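Pyruvate kinase (Cryptosporidium parvum, PDB 4DRS) probably catalyses the last step of glycolysis, transferring phosphate from phosphoenolpyruvate to ADP to give pyruvate and ATP, with magnesium and potassium as cofactors. Local coordinates at residues A351-V359 / G462-K470. Sequence-based numbering, arbitrary orientation.
With SO4 (sulfate ion), chain D.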
# COMPACT_ATOMS: atom_id res chain seq x y z
N ALA A 351 -10.51 -6.44 23.10
CA ALA A 351 -11.46 -7.36 22.47
C ALA A 351 -12.21 -6.65 21.35
O ALA A 351 -12.35 -7.19 20.26
CB ALA A 351 -12.43 -7.95 23.49
N VAL A 352 -12.67 -5.42 21.60
CA VAL A 352 -13.31 -4.60 20.56
C VAL A 352 -12.35 -4.35 19.39
O VAL A 352 -12.74 -4.46 18.22
CB VAL A 352 -13.85 -3.26 21.13
CG1 VAL A 352 -14.34 -2.36 20.00
CG2 VAL A 352 -14.97 -3.51 22.13
N LEU A 353 -11.10 -4.03 19.70
CA LEU A 353 -10.11 -3.75 18.68
C LEU A 353 -9.69 -5.01 17.90
O LEU A 353 -9.30 -4.93 16.73
CB LEU A 353 -8.90 -3.04 19.28
CG LEU A 353 -9.15 -1.58 19.69
CD1 LEU A 353 -8.01 -1.03 20.52
CD2 LEU A 353 -9.41 -0.70 18.47
N ASP A 354 -9.80 -6.17 18.54
CA ASP A 354 -9.54 -7.44 17.85
C ASP A 354 -10.62 -7.75 16.81
O ASP A 354 -10.38 -8.52 15.89
CB ASP A 354 -9.42 -8.59 18.86
CG ASP A 354 -8.15 -8.50 19.72
OD1 ASP A 354 -7.27 -7.66 19.44
OD2 ASP A 354 -8.04 -9.27 20.70
N GLY A 355 -11.79 -7.15 16.97
CA GLY A 355 -12.88 -7.28 16.01
C GLY A 355 -14.13 -7.94 16.55
O GLY A 355 -15.01 -8.36 15.79
N SER A 356 -14.22 -8.02 17.87
CA SER A 356 -15.37 -8.64 18.54
C SER A 356 -16.69 -7.90 18.28
O SER A 356 -16.75 -6.67 18.34
CB SER A 356 -15.10 -8.74 20.04
OG SER A 356 -15.97 -9.68 20.63
N ASP A 357 -17.75 -8.66 17.99
CA ASP A 357 -19.08 -8.10 17.77
C ASP A 357 -19.80 -7.75 19.08
O ASP A 357 -20.46 -6.71 19.16
CB ASP A 357 -19.95 -9.05 16.93
CG ASP A 357 -19.63 -8.97 15.45
OD1 ASP A 357 -18.62 -9.56 15.02
OD2 ASP A 357 -20.41 -8.32 14.71
N CYS A 358 -19.69 -8.64 20.07
CA CYS A 358 -20.30 -8.42 21.38
C CYS A 358 -19.32 -8.72 22.48
O CYS A 358 -18.41 -9.53 22.32
CB CYS A 358 -21.51 -9.32 21.62
SG CYS A 358 -22.58 -9.57 20.20
N VAL A 359 -19.54 -8.08 23.62
CA VAL A 359 -18.87 -8.42 24.85
C VAL A 359 -19.93 -8.89 25.85
O VAL A 359 -21.07 -8.42 25.81
CB VAL A 359 -18.04 -7.24 25.42
CG1 VAL A 359 -16.85 -6.97 24.50
CG2 VAL A 359 -18.89 -5.99 25.57
N GLY A 462 -32.72 -10.73 16.66
CA GLY A 462 -31.64 -11.52 16.10
C GLY A 462 -30.43 -10.67 15.80
O GLY A 462 -29.29 -11.14 15.92
N LEU A 463 -30.67 -9.42 15.44
CA LEU A 463 -29.61 -8.49 15.05
C LEU A 463 -28.87 -7.87 16.24
O LEU A 463 -27.95 -7.07 16.06
CB LEU A 463 -30.16 -7.39 14.15
CG LEU A 463 -30.47 -7.76 12.69
CD1 LEU A 463 -31.26 -6.64 12.03
CD2 LEU A 463 -29.20 -8.06 11.89
N LYS A 464 -29.27 -8.24 17.46
CA LYS A 464 -28.69 -7.64 18.65
C LYS A 464 -27.29 -8.17 18.98
O LYS A 464 -26.68 -7.73 19.95
CB LYS A 464 -29.64 -7.76 19.85
CG LYS A 464 -30.94 -6.97 19.70
CD LYS A 464 -30.77 -5.63 19.01
CE LYS A 464 -30.02 -4.61 19.87
NZ LYS A 464 -29.39 -3.55 19.02
N ILE A 465 -26.81 -9.11 18.17
CA ILE A 465 -25.43 -9.59 18.29
C ILE A 465 -24.52 -9.10 17.15
O ILE A 465 -23.34 -9.45 17.09
CB ILE A 465 -25.36 -11.13 18.39
CG1 ILE A 465 -26.16 -11.78 17.26
CG2 ILE A 465 -25.80 -11.60 19.77
CD1 ILE A 465 -25.73 -13.21 16.95
N ALA A 466 -25.08 -8.30 16.24
CA ALA A 466 -24.32 -7.75 15.13
C ALA A 466 -23.81 -6.35 15.46
O ALA A 466 -24.60 -5.47 15.83
CB ALA A 466 -25.17 -7.72 13.86
N ARG A 467 -22.50 -6.14 15.32
CA ARG A 467 -21.89 -4.86 15.65
C ARG A 467 -22.46 -3.70 14.85
O ARG A 467 -22.65 -3.80 13.62
CB ARG A 467 -20.37 -4.91 15.47
CG ARG A 467 -19.67 -3.68 16.02
CD ARG A 467 -18.25 -3.53 15.52
NE ARG A 467 -17.31 -4.31 16.32
CZ ARG A 467 -16.01 -4.06 16.41
NH1 ARG A 467 -15.48 -3.02 15.76
NH2 ARG A 467 -15.23 -4.83 17.15
N GLY A 468 -22.76 -2.61 15.55
CA GLY A 468 -23.19 -1.36 14.95
C GLY A 468 -24.58 -1.34 14.34
O GLY A 468 -24.91 -0.45 13.57
N VAL A 469 -25.40 -2.33 14.69
CA VAL A 469 -26.75 -2.41 14.15
C VAL A 469 -27.80 -1.96 15.17
O VAL A 469 -27.93 -2.54 16.25
CB VAL A 469 -27.09 -3.82 13.60
CG1 VAL A 469 -28.48 -3.86 13.01
CG2 VAL A 469 -26.07 -4.25 12.56
N LYS A 470 -28.52 -0.90 14.83
CA LYS A 470 -29.69 -0.47 15.58
C LYS A 470 -30.90 -0.83 14.73
O LYS A 470 -30.82 -0.79 13.50
CB LYS A 470 -29.62 1.03 15.87
CG LYS A 470 -30.83 1.58 16.61
CD LYS A 470 -30.67 3.06 16.96
CE LYS A 470 -31.86 3.57 17.77
NZ LYS A 470 -31.89 3.09 19.18
S SO4 D . -31.74 -0.67 19.44
O1 SO4 D . -32.71 0.40 19.12
O2 SO4 D . -30.36 -0.12 19.44
O3 SO4 D . -32.06 -1.19 20.79
O4 SO4 D . -31.85 -1.74 18.42
O HOH W 1 -12.41 -3.82 15.20
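The guanidinium of Arg467 is met at its edge by two backbone carbonyls, Val352 O and Ser356 O, both near its plane. NH2 spends a hydrogen on each oxygen, 2.7 Å from NH2 to Val352 O and 2.7 Å from NH2 to Ser356 O. At Val352 the bond falls on a lone pair in the carbonyl plane, whereas NH2 stands 37° above the plane of the Ser356 carbonyl, off its lone pairs, and NE adds a weak bond to the same oxygen. One water bridges NH1 and Val352 O. The side chain gets there by running extended from chi1 (-171°) through chi2, then bending at chi3. Val352 O also accepts from Gly355 N, in the Schellman motif that ends helix 342-354 ahead of strand 358-361, the last strand of the TIM barrel. Arg467 thus reaches from the C-terminal alpha/beta domain, out of a type II turn leading into strand 469-473, to the barrel's closing helix-strand connection. Nearer the turn, Asp357 OD2 takes the backbone N-H of Arg467 on its anti lone pair (3.1 Å from OD2 to N, 164° at the hydrogen), while OD1 forms a salt bridge with Arg445. Beyond Asp357, the sulfur of Cys358 packs against the backbone of Ile465, 3.2 Å from SG to Ile465 O, and also touches its side chain, 3.7 Å from SG to CB.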